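Putative alcohol dehydrogenase (Sinorhizobium meliloti, PDB 4J6F) probably acts as a nucleotide-dependent alcohol dehydrogenase of the medium-chain family, interconverting alcohols and carbonyl compounds. Local coordinates at residues A[156-161]-A[165-170]; A[101-106]-A[150-155]. One frame throughout, in Å; residues are numbered along the deposited sequence.

Contact 1 of 2, residues A[156-161]-A[165-170]; sequences HGRDGG and YMALPA
Arg158 and Met166 bring the loop 156-161 against strand 165-169, within the GroES-like domain expected of medium-chain dehydrogenases. The chain turns back on itself between the segments. The touching parts run at 126° to each other. Segment 156-161 is irregular loop and makes no backbone hydrogen bond to the strand. Strand 165-169 instead pairs antiparallel with strand 63-72, with backbone bonds from Met166 to Ile66 and from Leu168 to Val64.

The packing contacts centre on Met166, modelled as selenomethionine. Its CG is anti to the backbone N (chi1 -170°), and the extended chain reaches across to the backbone of 159-161. Met166 CG rests 3.5 Å from Gly160 O. CE of the same residue ends 3.7 Å from Asp159 O. Its SE lies 3.9 Å from Gly161 N. The two glycines present bare backbone to this side chain. Backbone bonds from Gly160 to Ile109 and from Gly161 to Gly111 tie the same part of the loop to its other neighbours.

The polar groups find their main partners outside the two segments. Asp159 OD1 accepts from Ile109 N and forms a salt bridge with Arg108. Arg158 NH1 forms a salt bridge with Glu63, on the strand beside 165-169. Leu168 CA and Pro169 CD lie over one guanidinium face, both displaced toward its rim. Arg158 NH2 is 3.8 Å from Ala167 CB. The same NH2 also comes 3.2 Å from Ala167 O, at an angle too poor for a hydrogen bond.

Contact 2 of 2, residues A[101-106]-A[150-155]; sequences GNTLTF and DIDYMG
The backbones are nearest at Thr103 and Asp152, whose CA atoms are 8.3 Å apart, so side chains span the gap. The contact ties a long loop to a short strand of the mixed sheet in the GroES-like domain. Both CB atoms point across the gap, and the two side chains come from opposite directions. Thr103 OG1 donates a hydrogen bond of 2.5 Å to Asp152 OD2. The hydroxyl approaches on the syn lone pair, the side of the other carboxylate oxygen. Thr103 places OG1 between its backbone N and carbonyl carbon (chi1 54°), which leaves CG2 beside the backbone N. That methyl also packs on the carboxylate, with CG2 3.6 Å from Asp152 OD2.

The other carboxylate oxygen is held from its own strand and from the loop that follows. Tyr153 N donates to Asp152 OD1 at 2.8 Å, from the anti side and 30° out of the carboxylate plane. His156 ND1 is also hydrogen-bonded to OD1. Arg98 NE makes a long, weak ion pair with OD2. The hydrogen bonds to both oxygens should limit rotation of the carboxylate.

The loop around Thr103 is shaped by an Asx turn. Asn102 OD1 accepts from Leu104 N at 3.1 Å, with the donor well above the carbonyl plane.

Segment 101-106 belongs to the long loop between helix 75-82 and strand 113-121, and Leu104 packs on Val80 of that helix. Strand 152-153 is paired antiparallel with strand 133-140 through backbone bonds from Asp152 to Ile140 and from Met154 to Phe138. Tyr153 also packs on Val80 and hydrogen-bonds through OH to Thr76. Ile151 touches Gln322 of the second subunit, and Met154 packs on strand 165-169.

In the fold
Both contacts belong to the GroES-like domain and meet where strand 152-153 runs on into the loop before strand 165-169. Their centres are about 11 Å apart. Contact 1 is the more buried and the larger, and rests on a selenomethionine and a guanidinium packed against backbone. Contact 2 is smaller and partly buried, and depends on one side-chain hydrogen bond. It joins parts 44 residues apart, whereas contact 1 folds neighbouring parts of the chain together. Their segments also touch directly: His156 O lies 3.6 Å from Leu104 CD1, and Gly157 CA lies 3.5 Å from Thr103 OG1. Strands 152-153 and 165-169 reach the same mixed sheet.

Contact 1 of 2, residues A[156-161]-A[165-170]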
ATOM      1  N   HIS A 156      16.358  -4.130  21.906  1.00 33.29           N
ATOM      2  CA  HIS A 156      15.687  -2.847  22.061  1.00 32.08           C
ATOM      3  C   HIS A 156      14.878  -2.720  23.353  1.00 31.18           C
ATOM      4  O   HIS A 156      15.161  -1.872  24.174  1.00 32.62           O
ATOM      5  CB  HIS A 156      14.802  -2.528  20.858  1.00 31.53           C
ATOM      6  CG  HIS A 156      14.069  -1.230  20.982  1.00 31.42           C
ATOM      7  ND1 HIS A 156      12.801  -1.141  21.505  1.00 32.58           N
ATOM      8  CD2 HIS A 156      14.437   0.033  20.676  1.00 29.37           C
ATOM      9  CE1 HIS A 156      12.414   0.117  21.508  1.00 31.64           C
ATOM     10  NE2 HIS A 156      13.389   0.850  21.010  1.00 30.58           N
ATOM     11  N   GLY A 157      13.888  -3.580  23.543  1.00 30.16           N
ATOM     12  CA  GLY A 157      13.069  -3.530  24.758  1.00 32.14           C
ATOM     13  C   GLY A 157      13.659  -4.226  25.973  1.00 34.08           C
ATOM     14  O   GLY A 157      13.105  -4.152  27.065  1.00 35.27           O
ATOM     15  N   ARG A 158      14.812  -4.861  25.783  1.00 35.68           N
ATOM     16  CA  ARG A 158      15.369  -5.843  26.704  1.00 35.33           C
ATOM     17  C   ARG A 158      16.783  -6.119  26.181  1.00 36.12           C
ATOM     18  O   ARG A 158      17.035  -5.987  24.982  1.00 37.34           O
ATOM     19  CB  ARG A 158      14.510  -7.091  26.573  1.00 35.05           C
ATOM     20  CG  ARG A 158      14.624  -8.142  27.633  1.00 36.73           C
ATOM     21  CD  ARG A 158      14.095  -9.432  27.026  1.00 38.67           C
ATOM     22  NE  ARG A 158      13.348 -10.285  27.959  1.00 40.10           N
ATOM     23  CZ  ARG A 158      13.893 -11.029  28.922  1.00 46.24           C
ATOM     24  NH1 ARG A 158      13.114 -11.770  29.679  1.00 54.00           N
ATOM     25  NH2 ARG A 158      15.206 -11.047  29.145  1.00 47.93           N
ATOM     26  N   ASP A 159      17.712  -6.498  27.054  1.00 34.88           N
ATOM     27  CA  ASP A 159      19.101  -6.695  26.630  1.00 32.92           C
ATOM     28  C   ASP A 159      19.301  -7.820  25.614  1.00 30.32           C
ATOM     29  O   ASP A 159      18.681  -8.859  25.726  1.00 30.24           O
ATOM     30  CB  ASP A 159      19.992  -6.892  27.840  1.00 36.64           C
ATOM     31  CG  ASP A 159      20.301  -5.584  28.551  1.00 43.34           C
ATOM     32  OD1 ASP A 159      20.356  -4.514  27.889  1.00 45.24           O
ATOM     33  OD2 ASP A 159      20.499  -5.629  29.783  1.00 46.11           O
ATOM     34  N   GLY A 160      20.174  -7.596  24.627  1.00 29.63           N
ATOM     35  CA  GLY A 160      20.414  -8.542  23.519  1.00 26.55           C
ATOM     36  C   GLY A 160      21.755  -9.253  23.553  1.00 25.93           C
ATOM     37  O   GLY A 160      22.296  -9.506  24.620  1.00 27.49           O
ATOM     38  N   GLY A 161      22.305  -9.571  22.388  1.00 25.40           N
ATOM     39  CA  GLY A 161      23.465 -10.462  22.312  1.00 25.89           C
ATOM     40  C   GLY A 161      24.883  -9.900  22.255  1.00 28.42           C
ATOM     41  O   GLY A 161      25.844 -10.662  22.125  1.00 28.83           O
ATOM     42  N   TYR A 165      26.580 -13.240  28.053  1.00 31.58           N
ATOM     43  CA  TYR A 165      25.411 -13.988  28.499  1.00 30.50           C
ATOM     44  C   TYR A 165      24.137 -13.218  28.220  1.00 29.86           C
ATOM     45  O   TYR A 165      24.141 -11.994  28.210  1.00 30.32           O
ATOM     46  CB  TYR A 165      25.511 -14.296  29.994  1.00 31.78           C
ATOM     47  CG  TYR A 165      26.697 -15.153  30.336  1.00 32.95           C
ATOM     48  CD1 TYR A 165      26.632 -16.539  30.207  1.00 32.92           C
ATOM     49  CD2 TYR A 165      27.895 -14.581  30.763  1.00 33.84           C
ATOM     50  CE1 TYR A 165      27.724 -17.336  30.497  1.00 33.17           C
ATOM     51  CE2 TYR A 165      28.993 -15.376  31.058  1.00 34.91           C
ATOM     52  CZ  TYR A 165      28.894 -16.750  30.918  1.00 35.30           C
ATOM     53  OH  TYR A 165      29.966 -17.550  31.212  1.00 39.35           O
HETATM   54  N   MSE A 166      23.041 -13.928  27.995  1.00 30.22           N
HETATM   55  CA  MSE A 166      21.775 -13.268  27.710  1.00 32.10           C
HETATM   56  C   MSE A 166      20.646 -14.048  28.310  1.00 33.93           C
HETATM   57  O   MSE A 166      20.616 -15.288  28.226  1.00 35.33           O
HETATM   58  CB  MSE A 166      21.611 -13.163  26.198  1.00 32.30           C
HETATM   59  CG  MSE A 166      20.443 -12.279  25.787  1.00 35.28           C
HETATM   60 SE   MSE A 166      20.173 -12.529  23.853  1.00 43.01          SE
HETATM   61  CE  MSE A 166      18.298 -11.946  23.777  1.00 40.58           C
ATOM     62  N   ALA A 167      19.718 -13.323  28.933  1.00 33.87           N
ATOM     63  CA  ALA A 167      18.463 -13.900  29.423  1.00 34.78           C
ATOM     64  C   ALA A 167      17.405 -13.786  28.333  1.00 33.76           C
ATOM     65  O   ALA A 167      17.416 -12.823  27.571  1.00 36.54           O
ATOM     66  CB  ALA A 167      18.008 -13.168  30.674  1.00 35.18           C
ATOM     67  N   LEU A 168      16.505 -14.762  28.244  1.00 31.69           N
ATOM     68  CA  LEU A 168      15.391 -14.708  27.284  1.00 30.19           C
ATOM     69  C   LEU A 168      14.377 -15.790  27.584  1.00 32.69           C
ATOM     70  O   LEU A 168      14.734 -16.805  28.168  1.00 37.21           O
ATOM     71  CB  LEU A 168      15.884 -14.879  25.849  1.00 28.69           C
ATOM     72  CG  LEU A 168      16.517 -16.217  25.501  1.00 28.83           C
ATOM     73  CD1 LEU A 168      16.060 -16.669  24.125  1.00 29.52           C
ATOM     74  CD2 LEU A 168      18.025 -16.112  25.573  1.00 28.37           C
ATOM     75  N   PRO A 169      13.111 -15.601  27.167  1.00 32.08           N
ATOM     76  CA  PRO A 169      12.094 -16.621  27.432  1.00 31.29           C
ATOM     77  C   PRO A 169      12.446 -17.946  26.771  1.00 32.16           C
ATOM     78  O   PRO A 169      12.930 -17.955  25.632  1.00 32.39           O
ATOM     79  CB  PRO A 169      10.841 -16.059  26.756  1.00 30.42           C
ATOM     80  CG  PRO A 169      11.107 -14.616  26.535  1.00 31.16           C
ATOM     81  CD  PRO A 169      12.582 -14.500  26.346  1.00 32.24           C
ATOM     82  N   ALA A 170      12.186 -19.046  27.473  1.00 32.38           N
ATOM     83  CA  ALA A 170      12.410 -20.388  26.940  1.00 32.00           C
ATOM     84  C   ALA A 170      11.867 -20.607  25.527  1.00 31.49           C
ATOM     85  O   ALA A 170      12.603 -21.098  24.674  1.00 31.64           O
ATOM     86  CB  ALA A 170      11.871 -21.442  27.893  1.00 33.27           C
TER

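Contact 2 of 2, residues A[101-106]-A[150-155]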
ATOM      1  N   GLY A 101       5.686   3.508  22.422  1.00 54.94           N
ATOM      2  CA  GLY A 101       5.896   2.790  23.673  1.00 52.93           C
ATOM      3  C   GLY A 101       7.386   2.652  23.843  1.00 53.74           C
ATOM      4  O   GLY A 101       7.969   1.620  23.487  1.00 54.81           O
ATOM      5  N   ASN A 102       8.019   3.708  24.347  1.00 51.76           N
ATOM      6  CA  ASN A 102       9.471   3.700  24.467  1.00 49.24           C
ATOM      7  C   ASN A 102       9.975   2.787  25.591  1.00 43.66           C
ATOM      8  O   ASN A 102      10.022   3.185  26.754  1.00 42.28           O
ATOM      9  CB  ASN A 102      10.046   5.111  24.587  1.00 51.34           C
ATOM     10  CG  ASN A 102      11.559   5.121  24.519  1.00 54.34           C
ATOM     11  OD1 ASN A 102      12.179   4.111  24.169  1.00 56.83           O
ATOM     12  ND2 ASN A 102      12.165   6.256  24.849  1.00 52.77           N
ATOM     13  N   THR A 103      10.353   1.567  25.202  1.00 39.02           N
ATOM     14  CA  THR A 103      10.872   0.544  26.107  1.00 35.61           C
ATOM     15  C   THR A 103      12.410   0.499  26.096  1.00 35.28           C
ATOM     16  O   THR A 103      13.037  -0.319  26.784  1.00 34.80           O
ATOM     17  CB  THR A 103      10.336  -0.849  25.723  1.00 31.72           C
ATOM     18  OG1 THR A 103      10.626  -1.095  24.345  1.00 30.39           O
ATOM     19  CG2 THR A 103       8.837  -0.955  25.967  1.00 29.45           C
ATOM     20  N   LEU A 104      13.014   1.366  25.296  1.00 36.10           N
ATOM     21  CA  LEU A 104      14.456   1.548  25.336  1.00 37.08           C
ATOM     22  C   LEU A 104      14.880   2.288  26.614  1.00 39.03           C
ATOM     23  O   LEU A 104      14.438   3.406  26.872  1.00 39.54           O
ATOM     24  CB  LEU A 104      14.930   2.299  24.090  1.00 35.64           C
ATOM     25  CG  LEU A 104      16.447   2.465  23.957  1.00 36.59           C
ATOM     26  CD1 LEU A 104      17.165   1.123  23.984  1.00 36.59           C
ATOM     27  CD2 LEU A 104      16.812   3.228  22.694  1.00 35.50           C
ATOM     28  N   THR A 105      15.719   1.643  27.419  1.00 38.82           N
ATOM     29  CA  THR A 105      16.322   2.290  28.587  1.00 39.00           C
ATOM     30  C   THR A 105      17.859   2.139  28.576  1.00 37.62           C
ATOM     31  O   THR A 105      18.390   1.105  28.166  1.00 36.43           O
ATOM     32  CB  THR A 105      15.749   1.742  29.918  1.00 40.16           C
ATOM     33  OG1 THR A 105      16.102   0.363  30.064  1.00 42.03           O
ATOM     34  CG2 THR A 105      14.238   1.880  29.977  1.00 38.46           C
ATOM     35  N   PHE A 106      18.571   3.166  29.033  1.00 37.78           N
ATOM     36  CA  PHE A 106      20.034   3.149  28.999  1.00 35.79           C
ATOM     37  C   PHE A 106      20.633   2.812  30.344  1.00 36.29           C
ATOM     38  O   PHE A 106      20.135   3.271  31.356  1.00 37.91           O
ATOM     39  CB  PHE A 106      20.573   4.472  28.472  1.00 34.53           C
ATOM     40  CG  PHE A 106      20.042   4.825  27.113  1.00 32.47           C
ATOM     41  CD1 PHE A 106      20.411   4.080  25.993  1.00 31.07           C
ATOM     42  CD2 PHE A 106      19.150   5.884  26.953  1.00 32.15           C
ATOM     43  CE1 PHE A 106      19.915   4.397  24.733  1.00 30.54           C
ATOM     44  CE2 PHE A 106      18.649   6.204  25.694  1.00 31.26           C
ATOM     45  CZ  PHE A 106      19.035   5.460  24.581  1.00 30.23           C
ATOM     46  N   ASP A 150       1.924  -4.723  18.404  1.00 34.08           N
ATOM     47  CA  ASP A 150       2.569  -4.340  19.670  1.00 35.14           C
ATOM     48  C   ASP A 150       3.979  -4.893  19.814  1.00 31.84           C
ATOM     49  O   ASP A 150       4.536  -4.870  20.908  1.00 32.37           O
ATOM     50  CB  ASP A 150       1.735  -4.787  20.879  1.00 41.84           C
ATOM     51  CG  ASP A 150       0.355  -4.134  20.930  1.00 54.20           C
ATOM     52  OD1 ASP A 150       0.227  -2.943  20.566  1.00 58.79           O
ATOM     53  OD2 ASP A 150      -0.611  -4.816  21.351  1.00 58.07           O
ATOM     54  N   ILE A 151       4.553  -5.379  18.717  1.00 28.53           N
ATOM     55  CA  ILE A 151       5.855  -6.025  18.757  1.00 28.73           C
ATOM     56  C   ILE A 151       6.956  -5.138  19.326  1.00 33.40           C
ATOM     57  O   ILE A 151       6.881  -3.906  19.264  1.00 36.32           O
ATOM     58  CB  ILE A 151       6.322  -6.495  17.373  1.00 28.17           C
ATOM     59  CG1 ILE A 151       6.224  -5.350  16.366  1.00 28.55           C
ATOM     60  CG2 ILE A 151       5.538  -7.722  16.936  1.00 29.29           C
ATOM     61  CD1 ILE A 151       6.906  -5.635  15.049  1.00 30.32           C
ATOM     62  N   ASP A 152       7.965  -5.802  19.888  1.00 32.43           N
ATOM     63  CA  ASP A 152       9.206  -5.200  20.330  1.00 30.57           C
ATOM     64  C   ASP A 152      10.293  -6.229  19.990  1.00 29.88           C
ATOM     65  O   ASP A 152       9.988  -7.272  19.382  1.00 28.75           O
ATOM     66  CB  ASP A 152       9.124  -4.949  21.832  1.00 32.47           C
ATOM     67  CG  ASP A 152      10.040  -3.824  22.302  1.00 32.39           C
ATOM     68  OD1 ASP A 152      11.016  -3.480  21.585  1.00 31.02           O
ATOM     69  OD2 ASP A 152       9.777  -3.302  23.414  1.00 31.36           O
ATOM     70  N   TYR A 153      11.549  -5.958  20.347  1.00 29.71           N
ATOM     71  CA  TYR A 153      12.603  -6.975  20.168  1.00 29.46           C
ATOM     72  C   TYR A 153      13.736  -6.908  21.160  1.00 32.61           C
ATOM     73  O   TYR A 153      14.024  -5.858  21.732  1.00 36.08           O
ATOM     74  CB  TYR A 153      13.177  -6.969  18.747  1.00 27.66           C
ATOM     75  CG  TYR A 153      14.047  -5.788  18.391  1.00 27.63           C
ATOM     76  CD1 TYR A 153      15.393  -5.752  18.739  1.00 28.37           C
ATOM     77  CD2 TYR A 153      13.532  -4.707  17.674  1.00 28.01           C
ATOM     78  CE1 TYR A 153      16.201  -4.664  18.395  1.00 28.66           C
ATOM     79  CE2 TYR A 153      14.329  -3.615  17.331  1.00 27.50           C
ATOM     80  CZ  TYR A 153      15.661  -3.597  17.686  1.00 27.25           C
ATOM     81  OH  TYR A 153      16.452  -2.529  17.329  1.00 26.27           O
HETATM   82  N   MSE A 154      14.388  -8.048  21.333  1.00 34.07           N
HETATM   83  CA  MSE A 154      15.568  -8.169  22.185  1.00 34.59           C
HETATM   84  C   MSE A 154      16.706  -7.422  21.564  1.00 30.05           C
HETATM   85  O   MSE A 154      17.038  -7.633  20.403  1.00 28.39           O
HETATM   86  CB  MSE A 154      15.886  -9.645  22.339  1.00 37.75           C
HETATM   87  CG  MSE A 154      14.542 -10.322  22.506  1.00 45.64           C
HETATM   88 SE   MSE A 154      14.638 -11.797  23.782  1.00 53.42          SE
HETATM   89  CE  MSE A 154      13.271 -12.932  22.943  1.00 49.44           C
ATOM     90  N   GLY A 155      17.319  -6.555  22.357  1.00 29.51           N
ATOM     91  CA  GLY A 155      18.295  -5.607  21.866  1.00 31.63           C
ATOM     92  C   GLY A 155      17.680  -4.212  21.806  1.00 34.60           C
ATOM     93  O   GLY A 155      18.398  -3.217  21.646  1.00 36.22           O
TER